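Local coordinates for protein Methylcobalamin\: coenzyme M methyltransferase (Methanosarcina mazei, PDB 4AY7) that transfers the methyl group of a methylated corrinoid to coenzyme M, using a zinc ion, in the methane-forming metabolism of a methanogenic archaeon, at residues L87-G92 against R127-V132; E155-V160 against I207-P212; G249-I254 against E270-A275. One frame throughout, in Å; residues are numbered along the deposited sequence.

Interaction 1 (L87-G92 against R127-V132); sequences LVEAMG and RGRIPV
Glu89 and Arg129 meet in a salt bridge in which one carboxylate oxygen does all the work. Arg129 NE donates to Glu89 OE1 at 2.8 Å; OE1 receives it on its syn lone pair and lies 14° out of the guanidinium plane, while NH2 adds a weak second bond to the same oxygen. The carboxylate and guanidinium planes are 65° apart, so this is not the flat, two-oxygen pairing. Glu89 has its CG anti to the backbone N (chi1 179°), and the extended chain carries OE1 out to Arg129, the two side chains crossing at about a right angle. A water also donates to Glu89 OE1 at 2.7 Å and accepts from Arg129 N. A second water joins Ala90 O to Arg127 NH1; the NE of that arginine pairs with Asp123.

Beside the polar contacts, Ala90 CB meets Ile130 CD1 at 3.5 Å, and Leu87 CD1 touches the same methyl more loosely. Ala90 and Gly128 bring their CA atoms to 4.5 Å, and the positive phi of Gly128 suits glycine within the type II' turn. Arg129 NH1 also bonds the oxidised cysteine, 3-sulfinoalanine, at position 83. One guanidinium thus spans two acidic groups, linking the helix end to the turn.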
loop_
_atom_site.group_PDB
_atom_site.type_symbol
_atom_site.label_atom_id
_atom_site.label_comp_id
_atom_site.label_asym_id
_atom_site.label_seq_id
_atom_site.Cartn_x
_atom_site.Cartn_y
_atom_site.Cartn_z
ATOM N N LEU A 87 -8.336 -5.352 -7.750
ATOM C CA LEU A 87 -7.774 -5.864 -8.972
ATOM C C LEU A 87 -8.086 -7.368 -9.046
ATOM O O LEU A 87 -8.449 -7.891 -10.083
ATOM C CB LEU A 87 -6.234 -5.566 -9.033
ATOM C CG LEU A 87 -5.494 -6.171 -10.278
ATOM C CD1 LEU A 87 -6.207 -5.693 -11.563
ATOM C CD2 LEU A 87 -3.996 -5.812 -10.234
ATOM N N VAL A 88 -7.910 -8.095 -7.952
ATOM C CA VAL A 88 -8.106 -9.559 -8.032
ATOM C C VAL A 88 -9.572 -9.902 -8.370
ATOM O O VAL A 88 -9.846 -10.853 -9.143
ATOM C CB VAL A 88 -7.600 -10.271 -6.758
ATOM C CG1 VAL A 88 -6.062 -10.150 -6.692
ATOM C CG2 VAL A 88 -8.161 -9.682 -5.495
ATOM N N GLU A 89 -10.498 -9.105 -7.873
ATOM C CA GLU A 89 -11.866 -9.232 -8.232
ATOM C C GLU A 89 -12.109 -8.917 -9.696
ATOM O O GLU A 89 -12.908 -9.618 -10.322
ATOM C CB GLU A 89 -12.715 -8.284 -7.423
ATOM C CG GLU A 89 -14.179 -8.354 -7.778
ATOM C CD GLU A 89 -15.056 -7.519 -6.841
ATOM O OE1 GLU A 89 -14.639 -6.418 -6.527
ATOM O OE2 GLU A 89 -16.179 -7.883 -6.406
ATOM N N ALA A 90 -11.539 -7.860 -10.208
ATOM C CA ALA A 90 -11.612 -7.559 -11.658
ATOM C C ALA A 90 -11.009 -8.677 -12.506
ATOM O O ALA A 90 -11.587 -9.023 -13.541
ATOM C CB ALA A 90 -10.987 -6.217 -11.933
ATOM N N MET A 91 -10.026 -9.364 -11.959
ATOM C CA MET A 91 -9.433 -10.562 -12.574
ATOM C C MET A 91 -10.242 -11.867 -12.422
ATOM O O MET A 91 -9.795 -12.915 -12.926
ATOM C CB MET A 91 -7.991 -10.755 -12.107
ATOM C CG MET A 91 -6.969 -9.716 -12.656
ATOM S SD MET A 91 -6.733 -9.967 -14.432
ATOM C CE MET A 91 -5.712 -11.460 -14.270
ATOM N N GLY A 92 -11.367 -11.833 -11.697
ATOM C CA GLY A 92 -12.278 -12.986 -11.578
ATOM C C GLY A 92 -12.432 -13.610 -10.189
ATOM O O GLY A 92 -13.247 -14.467 -10.000
ATOM N N ARG A 127 -13.978 -3.699 -15.500
ATOM C CA ARG A 127 -14.421 -4.778 -14.639
ATOM C C ARG A 127 -14.378 -4.521 -13.145
ATOM O O ARG A 127 -13.560 -3.755 -12.663
ATOM C CB ARG A 127 -13.630 -6.041 -14.935
ATOM C CG ARG A 127 -13.906 -6.561 -16.330
ATOM C CD ARG A 127 -13.296 -7.942 -16.533
ATOM N NE ARG A 127 -13.620 -8.407 -17.900
ATOM C CZ ARG A 127 -13.865 -9.662 -18.236
ATOM N NH1 ARG A 127 -13.787 -10.619 -17.308
ATOM N NH2 ARG A 127 -14.182 -9.973 -19.514
ATOM N N GLY A 128 -15.317 -5.138 -12.416
ATOM C CA GLY A 128 -15.308 -5.044 -10.957
ATOM C C GLY A 128 -15.493 -3.607 -10.520
ATOM O O GLY A 128 -16.293 -2.888 -11.093
ATOM N N ARG A 129 -14.691 -3.217 -9.531
ATOM C CA ARG A 129 -14.745 -1.893 -8.936
ATOM C C ARG A 129 -13.597 -1.002 -9.401
ATOM O O ARG A 129 -13.415 0.097 -8.877
ATOM C CB ARG A 129 -14.820 -2.067 -7.440
ATOM C CG ARG A 129 -16.067 -2.728 -6.939
ATOM C CD ARG A 129 -15.987 -2.948 -5.431
ATOM N NE ARG A 129 -15.072 -4.033 -5.056
ATOM C CZ ARG A 129 -14.084 -3.923 -4.197
ATOM N NH1 ARG A 129 -13.882 -2.789 -3.569
ATOM N NH2 ARG A 129 -13.323 -4.980 -3.950
ATOM N N ILE A 130 -12.907 -1.403 -10.466
ATOM C CA ILE A 130 -11.869 -0.577 -11.028
ATOM C C ILE A 130 -12.442 0.787 -11.361
ATOM O O ILE A 130 -11.881 1.837 -10.989
ATOM C CB ILE A 130 -11.110 -1.259 -12.217
ATOM C CG1 ILE A 130 -10.191 -2.350 -11.620
ATOM C CG2 ILE A 130 -10.192 -0.244 -12.940
ATOM C CD1 ILE A 130 -9.437 -3.160 -12.647
ATOM N N PRO A 131 -13.578 0.809 -12.002
ATOM C CA PRO A 131 -14.127 2.122 -12.265
ATOM C C PRO A 131 -14.575 2.945 -11.028
ATOM O O PRO A 131 -14.639 4.180 -11.133
ATOM C CB PRO A 131 -15.360 1.790 -13.129
ATOM C CG PRO A 131 -15.062 0.450 -13.742
ATOM C CD PRO A 131 -14.420 -0.259 -12.590
ATOM N N VAL A 132 -14.853 2.316 -9.891
ATOM C CA VAL A 132 -15.131 3.058 -8.658
ATOM C C VAL A 132 -13.846 3.793 -8.176
ATOM O O VAL A 132 -13.898 4.994 -7.835
ATOM C CB VAL A 132 -15.594 2.132 -7.521
ATOM C CG1 VAL A 132 -15.944 2.944 -6.310
ATOM C CG2 VAL A 132 -16.897 1.396 -7.905
HETATM O O HOH W 1 -13.056 -5.036 -8.230
HETATM O O HOH W 2 -13.174 -10.460 -14.823
#

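Interaction 2 (E155-V160 against I207-P212)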
loop_
_atom_site.group_PDB
_atom_site.type_symbol
_atom_site.label_atom_id
_atom_site.label_comp_id
_atom_site.label_asym_id
_atom_site.label_seq_id
_atom_site.Cartn_x
_atom_site.Cartn_y
_atom_site.Cartn_z
ATOM N N GLU A 155 -3.115 -4.249 -4.152
ATOM C CA GLU A 155 -2.449 -5.541 -3.973
ATOM C C GLU A 155 -1.393 -5.701 -5.055
ATOM O O GLU A 155 -1.543 -5.257 -6.173
ATOM C CB GLU A 155 -3.496 -6.712 -3.975
ATOM C CG GLU A 155 -4.294 -6.857 -5.228
ATOM C CD GLU A 155 -5.595 -6.020 -5.222
ATOM O OE1 GLU A 155 -5.632 -4.885 -4.671
ATOM O OE2 GLU A 155 -6.574 -6.471 -5.835
ATOM N N GLY A 156 -0.231 -6.203 -4.656
ATOM C CA GLY A 156 0.923 -6.290 -5.547
ATOM C C GLY A 156 0.889 -7.607 -6.326
ATOM O O GLY A 156 0.055 -8.507 -6.028
ATOM N N PRO A 157 1.795 -7.767 -7.287
ATOM C CA PRO A 157 1.645 -8.894 -8.192
ATOM C C PRO A 157 1.796 -10.253 -7.548
ATOM O O PRO A 157 1.158 -11.218 -8.008
ATOM C CB PRO A 157 2.691 -8.672 -9.254
ATOM C CG PRO A 157 3.577 -7.580 -8.797
ATOM C CD PRO A 157 2.864 -6.835 -7.703
ATOM N N VAL A 158 2.547 -10.371 -6.471
ATOM C CA VAL A 158 2.685 -11.679 -5.869
ATOM C C VAL A 158 1.312 -12.076 -5.280
ATOM O O VAL A 158 0.807 -13.184 -5.457
ATOM C CB VAL A 158 3.799 -11.742 -4.852
ATOM C CG1 VAL A 158 3.943 -13.132 -4.231
ATOM C CG2 VAL A 158 5.104 -11.288 -5.525
ATOM N N THR A 159 0.717 -11.155 -4.527
ATOM C CA THR A 159 -0.574 -11.402 -3.912
ATOM C C THR A 159 -1.680 -11.606 -4.954
ATOM O O THR A 159 -2.536 -12.466 -4.758
ATOM C CB THR A 159 -0.817 -10.253 -2.921
ATOM O OG1 THR A 159 0.204 -10.354 -1.912
ATOM C CG2 THR A 159 -2.221 -10.312 -2.215
ATOM N N VAL A 160 -1.613 -10.878 -6.082
ATOM C CA VAL A 160 -2.576 -11.059 -7.166
ATOM C C VAL A 160 -2.422 -12.448 -7.763
ATOM O O VAL A 160 -3.433 -13.114 -7.969
ATOM C CB VAL A 160 -2.394 -10.027 -8.320
ATOM C CG1 VAL A 160 -3.204 -10.437 -9.528
ATOM C CG2 VAL A 160 -2.741 -8.624 -7.829
ATOM N N ILE A 207 2.035 5.188 -6.524
ATOM C CA ILE A 207 1.315 3.923 -6.453
ATOM C C ILE A 207 2.061 3.190 -5.374
ATOM O O ILE A 207 3.247 3.000 -5.538
ATOM C CB ILE A 207 1.272 3.075 -7.777
ATOM C CG1 ILE A 207 0.673 3.958 -8.871
ATOM C CG2 ILE A 207 0.507 1.769 -7.522
ATOM C CD1 ILE A 207 -0.800 4.387 -8.600
ATOM N N ALA A 208 1.343 2.778 -4.336
ATOM C CA ALA A 208 1.822 1.945 -3.266
ATOM C C ALA A 208 1.232 0.546 -3.275
ATOM O O ALA A 208 -0.018 0.345 -3.118
ATOM C CB ALA A 208 1.502 2.609 -1.947
ATOM N N ILE A 209 2.079 -0.467 -3.497
ATOM C CA ILE A 209 1.559 -1.791 -3.525
ATOM C C ILE A 209 1.808 -2.491 -2.215
ATOM O O ILE A 209 2.846 -2.327 -1.590
ATOM C CB ILE A 209 2.077 -2.611 -4.705
ATOM C CG1 ILE A 209 3.527 -2.996 -4.541
ATOM C CG2 ILE A 209 1.805 -1.867 -6.043
ATOM C CD1 ILE A 209 4.081 -3.848 -5.677
ATOM N N ALA A 210 0.854 -3.282 -1.806
ATOM C CA ALA A 210 0.974 -4.066 -0.614
ATOM C C ALA A 210 1.030 -5.499 -1.052
ATOM O O ALA A 210 0.101 -5.983 -1.693
ATOM C CB ALA A 210 -0.173 -3.780 0.350
ATOM N N ASP A 211 2.094 -6.213 -0.737
ATOM C CA ASP A 211 2.245 -7.513 -1.228
ATOM C C ASP A 211 2.547 -8.509 -0.135
ATOM O O ASP A 211 3.622 -9.059 -0.084
ATOM C CB ASP A 211 3.344 -7.522 -2.323
ATOM C CG ASP A 211 3.003 -8.456 -3.520
ATOM O OD1 ASP A 211 2.201 -9.384 -3.290
ATOM O OD2 ASP A 211 3.578 -8.297 -4.660
ATOM N N PRO A 212 1.583 -8.779 0.722
ATOM C CA PRO A 212 1.858 -9.653 1.856
ATOM C C PRO A 212 2.305 -11.076 1.527
ATOM O O PRO A 212 3.015 -11.651 2.315
ATOM C CB PRO A 212 0.539 -9.655 2.603
ATOM C CG PRO A 212 -0.487 -9.320 1.572
ATOM C CD PRO A 212 0.246 -8.219 0.833
#
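Asp211 turns its carboxylate onto the first turn of helix 157-165 and accepts from three donors there. OD2 takes Val158 N at 2.9 Å through its syn lone pair. OD1 takes two: Thr159 N at 2.6 Å on the syn side and Thr159 OG1, also at 2.6 Å, on the anti side. Threonine suits this place because its OG1 sits beside its own backbone N (chi1 -64°), and both donors reach one oxygen; the hydroxyl is bonded to Val213 N as well. Glycine suits position 156 because Asp211 OD2 comes within 3.2 Å of Gly156 C, where a CB would collide with that oxygen.

Next along the backbone, Gly156 N donates to Ala210 O at 3.0 Å, and Glu155 CA makes a CA-H...O contact with the same oxygen. Ile209 CD1 packs on Pro157 CD at 3.8 Å, the two side chains crossing at about a right angle, with Leu232 of helix 221-238 against both residues.

Strands 150-155 and 206-210 are parallel neighbours of the TIM barrel, joined here at their C-terminal ends, the end where such barrels carry their active sites. Pro212 touches Cys248, a zinc ligand, so the helix start and strand end meet beside the metal site.

Interaction 3 (G249-I254 against E270-A275); sequences GNVNPI and EKIGSA
A nearly perfectly straight hydrogen bond stands out between Asn252 and Ile272: Asn252 ND2 donates to the backbone O of Ile272 at 3.0 Å, with an N-H...O angle of 179°. The oxygen lies almost in the amide plane of Asn252, and the donor sits in the carbonyl plane on a lone pair, so the bond lies in the plane of both groups. Asparagine suits the site because its flat amide brings an N-H donor to the peptide while its other branch, OD1, rests against Ile272 CB at 3.6 Å.

The same isoleucine has more of its area covered than any other residue of the contact. Its CG1 stands between the backbone N and the carbonyl carbon (chi1 76°), and CD1 beyond it reaches Val251 CG2 at 3.7 Å. The other branch, CG2, lies against the bend of the backbone, 3.4 Å from Gly249 O and 3.7 Å from Val251 N. Two beta-branched residues thus mesh where the chain makes an inverse gamma turn centred on Asn250. Glycine suits position 249, since at its backbone angles a CB would be jammed against the preceding carbonyl oxygen.

Further out, Lys271 CD comes to 3.9 Å from Asn250 OD1, but the polar ends turn elsewhere: Lys271 NZ forms a salt bridge with Glu269, and Asn250 ND2 bonds Asp217. Glu269 also accepts from Gly249 N, next to the zinc ligand Cys248. One amide hydrogen bond and an isoleucine therefore tie the loop after strand 265-267 to the segment following that ligand, and the side chain of Lys271 comes within about 6 Å of that of another zinc ligand, Cys325, any effect of its charge there probably being tempered by Glu269.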
loop_
_atom_site.group_PDB
_atom_site.type_symbol
_atom_site.label_atom_id
_atom_site.label_comp_id
_atom_site.label_asym_id
_atom_site.label_seq_id
_atom_site.Cartn_x
_atom_site.Cartn_y
_atom_site.Cartn_z
ATOM N N GLY A 249 5.306 -7.946 7.701
ATOM C CA GLY A 249 5.929 -9.087 8.361
ATOM C C GLY A 249 7.422 -8.880 8.605
ATOM O O GLY A 249 7.941 -7.786 8.423
ATOM N N ASN A 250 8.076 -9.966 9.034
ATOM C CA ASN A 250 9.532 -10.001 9.338
ATOM C C ASN A 250 10.302 -10.080 7.995
ATOM O O ASN A 250 10.741 -11.144 7.598
ATOM C CB ASN A 250 9.805 -11.257 10.204
ATOM C CG ASN A 250 8.760 -11.440 11.318
ATOM O OD1 ASN A 250 8.821 -10.760 12.333
ATOM N ND2 ASN A 250 7.771 -12.319 11.107
ATOM N N VAL A 251 10.388 -8.955 7.291
ATOM C CA VAL A 251 11.036 -8.875 5.995
ATOM C C VAL A 251 12.559 -8.700 6.069
ATOM O O VAL A 251 13.139 -8.572 5.030
ATOM C CB VAL A 251 10.476 -7.726 5.106
ATOM C CG1 VAL A 251 9.043 -7.975 4.737
ATOM C CG2 VAL A 251 10.583 -6.348 5.764
ATOM N N ASN A 252 13.229 -8.688 7.239
ATOM C CA ASN A 252 14.689 -8.502 7.201
ATOM C C ASN A 252 15.455 -9.451 6.256
ATOM O O ASN A 252 16.446 -9.027 5.630
ATOM C CB ASN A 252 15.320 -8.546 8.574
ATOM C CG ASN A 252 15.102 -7.253 9.340
ATOM O OD1 ASN A 252 15.001 -6.198 8.749
ATOM N ND2 ASN A 252 14.880 -7.364 10.616
ATOM N N PRO A 253 14.991 -10.716 6.117
ATOM C CA PRO A 253 15.788 -11.651 5.268
ATOM C C PRO A 253 15.708 -11.361 3.772
ATOM O O PRO A 253 16.536 -11.854 3.019
ATOM C CB PRO A 253 15.232 -13.016 5.610
ATOM C CG PRO A 253 14.496 -12.838 6.928
ATOM C CD PRO A 253 14.042 -11.419 7.007
ATOM N N ILE A 254 14.859 -10.415 3.398
ATOM C CA ILE A 254 14.727 -9.956 2.047
ATOM C C ILE A 254 14.750 -8.471 1.870
ATOM O O ILE A 254 14.624 -8.004 0.745
ATOM C CB ILE A 254 13.356 -10.450 1.397
ATOM C CG1 ILE A 254 12.089 -9.880 2.096
ATOM C CG2 ILE A 254 13.337 -11.982 1.264
ATOM C CD1 ILE A 254 10.797 -10.082 1.290
ATOM N N GLU A 270 7.144 -1.873 12.032
ATOM C CA GLU A 270 7.944 -1.687 13.226
ATOM C C GLU A 270 8.702 -2.966 13.629
ATOM O O GLU A 270 9.766 -2.912 14.207
ATOM C CB GLU A 270 6.902 -1.324 14.329
ATOM C CG GLU A 270 7.447 -0.922 15.674
ATOM C CD GLU A 270 7.902 -2.129 16.463
ATOM O OE1 GLU A 270 7.138 -3.135 16.416
ATOM O OE2 GLU A 270 9.035 -2.080 17.052
ATOM N N LYS A 271 8.075 -4.117 13.353
ATOM C CA LYS A 271 8.571 -5.465 13.677
ATOM C C LYS A 271 10.005 -5.677 13.318
ATOM O O LYS A 271 10.749 -6.325 14.058
ATOM C CB LYS A 271 7.784 -6.522 12.860
ATOM C CG LYS A 271 6.614 -7.196 13.525
ATOM C CD LYS A 271 5.942 -8.162 12.534
ATOM C CE LYS A 271 4.443 -8.274 12.842
ATOM N NZ LYS A 271 3.762 -7.063 12.289
ATOM N N ILE A 272 10.437 -5.147 12.184
ATOM C CA ILE A 272 11.779 -5.460 11.718
ATOM C C ILE A 272 12.956 -4.714 12.445
ATOM O O ILE A 272 14.109 -4.968 12.190
ATOM C CB ILE A 272 11.819 -5.344 10.189
ATOM C CG1 ILE A 272 11.851 -3.878 9.726
ATOM C CG2 ILE A 272 10.580 -6.062 9.588
ATOM C CD1 ILE A 272 11.686 -3.763 8.210
ATOM N N GLY A 273 12.645 -3.803 13.352
ATOM C CA GLY A 273 13.671 -3.107 14.064
ATOM C C GLY A 273 13.532 -1.651 13.787
ATOM O O GLY A 273 12.489 -1.202 13.325
ATOM N N SER A 274 14.592 -0.904 14.126
ATOM C CA SER A 274 14.547 0.527 14.069
ATOM C C SER A 274 14.640 1.064 12.655
ATOM O O SER A 274 15.152 0.418 11.753
ATOM C CB SER A 274 15.731 1.059 14.855
ATOM O OG SER A 274 16.970 0.753 14.182
ATOM N N ALA A 275 14.143 2.255 12.454
ATOM C CA ALA A 275 14.356 2.900 11.177
ATOM C C ALA A 275 15.898 3.013 10.866
ATOM O O ALA A 275 16.349 2.777 9.714
ATOM C CB ALA A 275 13.705 4.289 11.196
#

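In the fold
Interaction 2 is the buried one, about 7 Å from the centre of the chain, whereas interactions 1 and 3 are partly exposed and lie on opposite sides of that centre, their own centres about 32 Å apart. Interactions 1 and 2 touch: Glu155 OE2 accepts from Val88 N, and Val88 packs on Val160, so helix 86-90 rests on the end of strand 150-155 and the start of helix 157-165. Interaction 3 touches neither, though it and interaction 2 both border the zinc site. Chemistry follows place: a charged pair and waters near the surface, a carboxylate held by helix-start donors in the interior, and a neutral side-chain-to-backbone hydrogen bond with apolar packing between loops.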